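Hypothetical hydrolase (Bacteroides thetaiotaomicron, PDB 3TC9) is of unknown function but probably acts as an auxiliary nutrient-binding protein, joining an immunoglobulin-like IPT/TIG domain to a six-bladed beta-propeller. Local coordinates at residues Leu113-Asp118 with Asn420-Lys425; Asp127-Asp132 with Lys168-Thr173. One frame throughout, in Å; residues are numbered along the deposited sequence.

Overall arrangement
Both contacts are antiparallel strand pairings in the six-bladed beta-propeller, but they belong to adjacent sheets. Contact 1 joins strand 107-113 to strand 422-428, which are far apart in sequence. Contact 2 pairs the short edge strand 128-129 with strand 170-175 of the next blade. Each is partly buried, and contact 1 has the larger share of buried residues. Its chemistry leans on a selenomethionine and two arginines. Contact 2 lies farther from the centre of the chain and relies on aromatic faces and an aspartate-threonine bond. The centres of contact 1 and contact 2 are about 13 Å apart. The two meet through Leu113, which packs on both Phe130 and Val171.

Contact 1. Residues Leu113-Asp118 with Asn420-Lys425; sequences LGTMYD and NRRIRK. With PO4 (phosphate ion), chain Q.
Leu113 and Ile423 face each other as an antiparallel hydrogen-bonded pair. Leu113 N donates to Ile423 O at 3.2 Å, and Ile423 N donates to Leu113 O at 2.9 Å. Their side chains lie on the same face of the sheet, with Leu113 CB and Ile423 CB 4.1 Å apart. At Gly114 a CB would clash with Arg421 O. Beyond it, Met116, a selenomethionine, reaches across to the other segment. Its chain runs extended to SE, then turns at chi3 (91°), which puts CE 3.6 Å from Arg421 CG. Its SE lies 3.5 Å from Asn420 O and 3.6 Å from Arg422 NH1. Arg422 is extended from CG to NE, and one face of its guanidinium is covered by Thr115 CA and Met116 N. Several partners fix its rotation. NH1 donates to Asn420 O at 2.8 Å, on a lone pair in the carbonyl plane. NE donates to a water in the guanidinium plane, which itself donates to Gly114 O. NH2 bonds Asn120 OD1, and Tyr387 adds a cation-pi contact. Arg421 NH1 and NH2 bind a phosphate ion, probably from the crystallisation liquor, which His159, Gln158 and Arg418 also bond. This pairing of the first propeller strand, 107-113, with the last strand of the chain, within one blade, is the "velcro" closure of a beta-propeller.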
loop_
_atom_site.group_PDB
_atom_site.type_symbol
_atom_site.label_atom_id
_atom_site.label_comp_id
_atom_site.label_asym_id
_atom_site.label_seq_id
_atom_site.Cartn_x
_atom_site.Cartn_y
_atom_site.Cartn_z
ATOM N N LEU B 113 -21.026 -11.243 10.277
ATOM C CA LEU B 113 -21.511 -12.387 11.040
ATOM C C LEU B 113 -22.577 -12.018 12.036
ATOM O O LEU B 113 -22.591 -10.899 12.578
ATOM C CB LEU B 113 -20.338 -13.032 11.804
ATOM C CG LEU B 113 -19.359 -13.948 11.037
ATOM C CD1 LEU B 113 -18.356 -14.543 11.971
ATOM C CD2 LEU B 113 -20.082 -15.055 10.355
ATOM N N GLY B 114 -23.411 -12.997 12.347
ATOM C CA GLY B 114 -24.457 -12.826 13.331
ATOM C C GLY B 114 -25.783 -12.376 12.762
ATOM O O GLY B 114 -25.859 -11.725 11.720
ATOM N N THR B 115 -26.844 -12.731 13.457
ATOM C CA THR B 115 -28.183 -12.310 13.080
ATOM C C THR B 115 -29.093 -12.232 14.314
ATOM O O THR B 115 -28.820 -12.835 15.363
ATOM C CB THR B 115 -28.797 -13.207 11.979
ATOM O OG1 THR B 115 -29.834 -12.449 11.330
ATOM C CG2 THR B 115 -29.345 -14.529 12.521
HETATM N N MSE B 116 -30.185 -11.490 14.152
HETATM C CA MSE B 116 -31.213 -11.371 15.165
HETATM C C MSE B 116 -32.501 -11.728 14.517
HETATM O O MSE B 116 -32.571 -11.715 13.287
HETATM C CB MSE B 116 -31.250 -9.971 15.774
HETATM C CG MSE B 116 -30.005 -9.627 16.526
HETATM SE SE MSE B 116 -30.238 -7.927 17.291
HETATM C CE MSE B 116 -30.975 -8.489 19.046
ATOM N N TYR B 117 -33.497 -12.125 15.312
ATOM C CA TYR B 117 -34.806 -12.450 14.759
ATOM C C TYR B 117 -35.893 -11.651 15.494
ATOM O O TYR B 117 -35.578 -10.904 16.429
ATOM C CB TYR B 117 -35.082 -13.973 14.750
ATOM C CG TYR B 117 -34.999 -14.667 16.090
ATOM C CD1 TYR B 117 -33.798 -15.187 16.551
ATOM C CD2 TYR B 117 -36.147 -14.926 16.834
ATOM C CE1 TYR B 117 -33.725 -15.878 17.757
ATOM C CE2 TYR B 117 -36.088 -15.619 18.040
ATOM C CZ TYR B 117 -34.870 -16.082 18.506
ATOM O OH TYR B 117 -34.792 -16.741 19.711
ATOM N N ASP B 118 -37.160 -11.782 15.026
ATOM C CA ASP B 118 -38.364 -11.126 15.552
ATOM C C ASP B 118 -38.204 -9.587 15.529
ATOM O O ASP B 118 -38.269 -8.943 16.574
ATOM C CB ASP B 118 -38.695 -11.643 16.980
ATOM C CG ASP B 118 -40.158 -11.551 17.356
ATOM O OD1 ASP B 118 -41.000 -12.049 16.577
ATOM O OD2 ASP B 118 -40.456 -11.078 18.477
ATOM N N ASN B 420 -26.378 -4.622 18.243
ATOM C CA ASN B 420 -26.859 -5.242 17.024
ATOM C C ASN B 420 -26.499 -6.749 16.997
ATOM O O ASN B 420 -26.984 -7.463 16.122
ATOM C CB ASN B 420 -26.336 -4.483 15.816
ATOM C CG ASN B 420 -27.011 -3.153 15.724
ATOM O OD1 ASN B 420 -28.183 -2.997 16.089
ATOM N ND2 ASN B 420 -26.281 -2.151 15.315
ATOM N N ARG B 421 -25.689 -7.228 17.978
ATOM C CA ARG B 421 -25.299 -8.632 18.182
ATOM C C ARG B 421 -24.641 -9.223 16.929
ATOM O O ARG B 421 -24.740 -10.424 16.653
ATOM C CB ARG B 421 -26.515 -9.514 18.602
ATOM C CG ARG B 421 -27.421 -8.910 19.666
ATOM C CD ARG B 421 -26.727 -8.843 20.982
ATOM N NE ARG B 421 -27.534 -8.165 21.981
ATOM C CZ ARG B 421 -27.092 -7.813 23.177
ATOM N NH1 ARG B 421 -25.845 -8.084 23.540
ATOM N NH2 ARG B 421 -27.886 -7.175 24.015
ATOM N N ARG B 422 -23.932 -8.368 16.202
ATOM C CA ARG B 422 -23.282 -8.715 14.951
ATOM C C ARG B 422 -21.853 -8.240 14.877
ATOM O O ARG B 422 -21.469 -7.290 15.553
ATOM C CB ARG B 422 -24.063 -8.071 13.778
ATOM C CG ARG B 422 -25.441 -8.702 13.480
ATOM C CD ARG B 422 -26.307 -7.680 12.795
ATOM N NE ARG B 422 -27.608 -8.175 12.311
ATOM C CZ ARG B 422 -28.779 -7.892 12.888
ATOM N NH1 ARG B 422 -28.823 -7.187 14.010
ATOM N NH2 ARG B 422 -29.911 -8.329 12.353
ATOM N N ILE B 423 -21.088 -8.889 13.984
ATOM C CA ILE B 423 -19.749 -8.502 13.570
ATOM C C ILE B 423 -19.972 -7.741 12.263
ATOM O O ILE B 423 -20.508 -8.299 11.297
ATOM C CB ILE B 423 -18.727 -9.681 13.454
ATOM C CG1 ILE B 423 -18.637 -10.507 14.768
ATOM C CG2 ILE B 423 -17.341 -9.182 13.003
ATOM C CD1 ILE B 423 -18.158 -9.774 16.028
ATOM N N ARG B 424 -19.661 -6.461 12.259
ATOM C CA ARG B 424 -19.842 -5.677 11.038
ATOM C C ARG B 424 -18.535 -5.650 10.263
ATOM O O ARG B 424 -17.465 -5.878 10.829
ATOM C CB ARG B 424 -20.352 -4.267 11.347
ATOM C CG ARG B 424 -21.525 -4.221 12.321
ATOM C CD ARG B 424 -22.882 -4.592 11.713
ATOM N NE ARG B 424 -23.302 -3.679 10.648
ATOM C CZ ARG B 424 -23.836 -2.473 10.838
ATOM N NH1 ARG B 424 -23.976 -1.982 12.066
ATOM N NH2 ARG B 424 -24.188 -1.732 9.803
ATOM N N LYS B 425 -18.614 -5.431 8.959
ATOM C CA LYS B 425 -17.425 -5.356 8.127
ATOM C C LYS B 425 -17.375 -4.007 7.399
ATOM O O LYS B 425 -18.416 -3.498 6.991
ATOM C CB LYS B 425 -17.403 -6.522 7.130
ATOM C CG LYS B 425 -16.180 -6.558 6.203
ATOM C CD LYS B 425 -16.342 -7.656 5.168
ATOM C CE LYS B 425 -15.327 -7.608 4.060
ATOM N NZ LYS B 425 -15.610 -6.554 3.049
HETATM P P PO4 Q . -25.951 -7.450 27.309
HETATM O O1 PO4 Q . -26.719 -6.396 26.430
HETATM O O2 PO4 Q . -25.346 -6.721 28.570
HETATM O O3 PO4 Q . -24.822 -8.132 26.481
HETATM O O4 PO4 Q . -26.881 -8.621 27.801
HETATM O O HOH W 1 -27.887 -9.900 10.148
#

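Contact 2. Residues Asp127-Asp132 with Lys168-Thr173; sequences DGPFDD and KEYVST
Gly128 and Val171 form an antiparallel hydrogen-bonded pair, with Gly128 N to Val171 O at 3.1 Å and Val171 N to Gly128 O at 2.9 Å. The pairing adds the short strand 128-129 to the edge of a propeller blade. Pro129 and Tyr170 follow as a non-hydrogen-bonded pair. Next, Phe130 N donates to Glu169 O at 3.0 Å, from well above the carbonyl plane. Glu169 and Tyr170 both face Asp165 in a G1 beta bulge. A type I turn from Pro129 to Asp132 then leads the chain away.

The Phe130 ring lies over the bulge. Glu169 CA sits 3.5 Å from its centroid, only 4° off the ring normal, a CH-pi contact over the face. Val171 CG2 approaches obliquely, 3.9 Å from Phe130 CD1. Phe112 packs edge-to-face with the same ring. An alanine here would probably leave Glu169 CA and Val171 CG2 without their aromatic cover and open a gap beside Phe112.

The Tyr170 ring lies across the Gly128 backbone. A chi1 of -165°, with CG anti to the backbone N, brings Tyr170 CG to 3.8 Å from Gly128 O, and that oxygen stands over one face of the ring, offset toward the rim. A CB on Gly128 would clash with Asp132 O.

The side chains of Asp127 and Thr173 cross at about a right angle. Asp127 OD1 also forms a salt bridge with Arg162, and Thr173 N gives a weak bond to Asp127 OD2. Thr173 OG1 donates to Asp127 OD1 at 2.7 Å, on the syn side and 16° out of the carboxylate plane.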
loop_
_atom_site.group_PDB
_atom_site.type_symbol
_atom_site.label_atom_id
_atom_site.label_comp_id
_atom_site.label_asym_id
_atom_site.label_seq_id
_atom_site.Cartn_x
_atom_site.Cartn_y
_atom_site.Cartn_z
ATOM N N ASP B 127 -22.962 -22.080 18.789
ATOM C CA ASP B 127 -21.821 -22.345 17.915
ATOM C C ASP B 127 -22.426 -22.823 16.581
ATOM O O ASP B 127 -23.537 -23.364 16.576
ATOM C CB ASP B 127 -20.865 -23.377 18.553
ATOM C CG ASP B 127 -20.039 -22.858 19.728
ATOM O OD1 ASP B 127 -20.023 -21.631 19.948
ATOM O OD2 ASP B 127 -19.348 -23.675 20.378
ATOM N N GLY B 128 -21.760 -22.554 15.467
ATOM C CA GLY B 128 -22.285 -22.949 14.169
ATOM C C GLY B 128 -21.526 -22.363 12.999
ATOM O O GLY B 128 -20.629 -21.537 13.189
ATOM N N PRO B 129 -21.890 -22.775 11.759
ATOM C CA PRO B 129 -21.223 -22.212 10.581
ATOM C C PRO B 129 -21.472 -20.703 10.463
ATOM O O PRO B 129 -22.357 -20.180 11.137
ATOM C CB PRO B 129 -21.857 -22.988 9.419
ATOM C CG PRO B 129 -23.166 -23.451 9.933
ATOM C CD PRO B 129 -22.952 -23.726 11.377
ATOM N N PHE B 130 -20.717 -20.016 9.593
ATOM C CA PHE B 130 -20.841 -18.564 9.381
ATOM C C PHE B 130 -22.292 -18.129 9.076
ATOM O O PHE B 130 -22.763 -17.138 9.629
ATOM C CB PHE B 130 -19.882 -18.096 8.265
ATOM C CG PHE B 130 -18.461 -17.822 8.717
ATOM C CD1 PHE B 130 -18.038 -18.156 10.006
ATOM C CD2 PHE B 130 -17.549 -17.222 7.859
ATOM C CE1 PHE B 130 -16.728 -17.899 10.423
ATOM C CE2 PHE B 130 -16.252 -16.942 8.284
ATOM C CZ PHE B 130 -15.848 -17.286 9.561
ATOM N N ASP B 131 -23.004 -18.909 8.265
ATOM C CA ASP B 131 -24.390 -18.649 7.877
ATOM C C ASP B 131 -25.432 -18.947 9.004
ATOM O O ASP B 131 -26.586 -18.544 8.844
ATOM C CB ASP B 131 -24.744 -19.470 6.619
ATOM C CG ASP B 131 -24.702 -20.984 6.825
ATOM O OD1 ASP B 131 -23.605 -21.572 6.705
ATOM O OD2 ASP B 131 -25.767 -21.577 7.110
ATOM N N ASP B 132 -25.066 -19.665 10.097
ATOM C CA ASP B 132 -26.028 -20.033 11.142
ATOM C C ASP B 132 -25.318 -20.182 12.510
ATOM O O ASP B 132 -25.241 -21.264 13.091
ATOM C CB ASP B 132 -26.774 -21.326 10.734
ATOM C CG ASP B 132 -27.874 -21.803 11.683
ATOM O OD1 ASP B 132 -28.734 -20.969 12.076
ATOM O OD2 ASP B 132 -27.887 -23.014 12.017
ATOM N N LYS B 168 -12.463 -22.776 8.180
ATOM C CA LYS B 168 -13.591 -23.693 8.329
ATOM C C LYS B 168 -14.962 -22.988 8.201
ATOM O O LYS B 168 -15.977 -23.680 8.076
ATOM C CB LYS B 168 -13.498 -24.417 9.686
ATOM C CG LYS B 168 -12.196 -25.195 9.896
ATOM C CD LYS B 168 -12.089 -26.426 9.010
ATOM N N GLU B 169 -14.992 -21.632 8.202
ATOM C CA GLU B 169 -16.202 -20.793 8.193
ATOM C C GLU B 169 -17.116 -21.265 9.336
ATOM O O GLU B 169 -18.284 -21.620 9.129
ATOM C CB GLU B 169 -16.903 -20.774 6.828
ATOM C CG GLU B 169 -16.045 -20.152 5.740
ATOM C CD GLU B 169 -16.707 -19.941 4.391
ATOM O OE1 GLU B 169 -17.653 -20.690 4.056
ATOM O OE2 GLU B 169 -16.243 -19.050 3.644
ATOM N N TYR B 170 -16.542 -21.289 10.562
ATOM C CA TYR B 170 -17.228 -21.743 11.762
ATOM C C TYR B 170 -16.936 -20.831 12.936
ATOM O O TYR B 170 -15.828 -20.294 13.058
ATOM C CB TYR B 170 -16.808 -23.195 12.075
ATOM C CG TYR B 170 -17.697 -23.904 13.080
ATOM C CD1 TYR B 170 -18.852 -24.571 12.673
ATOM C CD2 TYR B 170 -17.347 -23.972 14.425
ATOM C CE1 TYR B 170 -19.661 -25.246 13.593
ATOM C CE2 TYR B 170 -18.145 -24.646 15.351
ATOM C CZ TYR B 170 -19.319 -25.257 14.935
ATOM O OH TYR B 170 -20.137 -25.903 15.839
ATOM N N VAL B 171 -17.940 -20.659 13.806
ATOM C CA VAL B 171 -17.857 -19.847 15.024
ATOM C C VAL B 171 -17.994 -20.789 16.216
ATOM O O VAL B 171 -18.997 -21.485 16.319
ATOM C CB VAL B 171 -18.891 -18.683 15.058
ATOM C CG1 VAL B 171 -18.708 -17.828 16.308
ATOM C CG2 VAL B 171 -18.780 -17.818 13.796
ATOM N N SER B 172 -16.984 -20.817 17.102
ATOM C CA SER B 172 -16.965 -21.711 18.266
ATOM C C SER B 172 -16.689 -20.975 19.557
ATOM O O SER B 172 -16.230 -19.843 19.537
ATOM C CB SER B 172 -15.919 -22.805 18.078
ATOM O OG SER B 172 -14.672 -22.275 17.655
ATOM N N THR B 173 -16.979 -21.617 20.685
ATOM C CA THR B 173 -16.742 -21.048 22.011
ATOM C C THR B 173 -15.421 -21.622 22.527
ATOM O O THR B 173 -15.214 -22.839 22.476
ATOM C CB THR B 173 -17.954 -21.336 22.912
ATOM O OG1 THR B 173 -19.099 -20.745 22.299
ATOM C CG2 THR B 173 -17.797 -20.777 24.323
#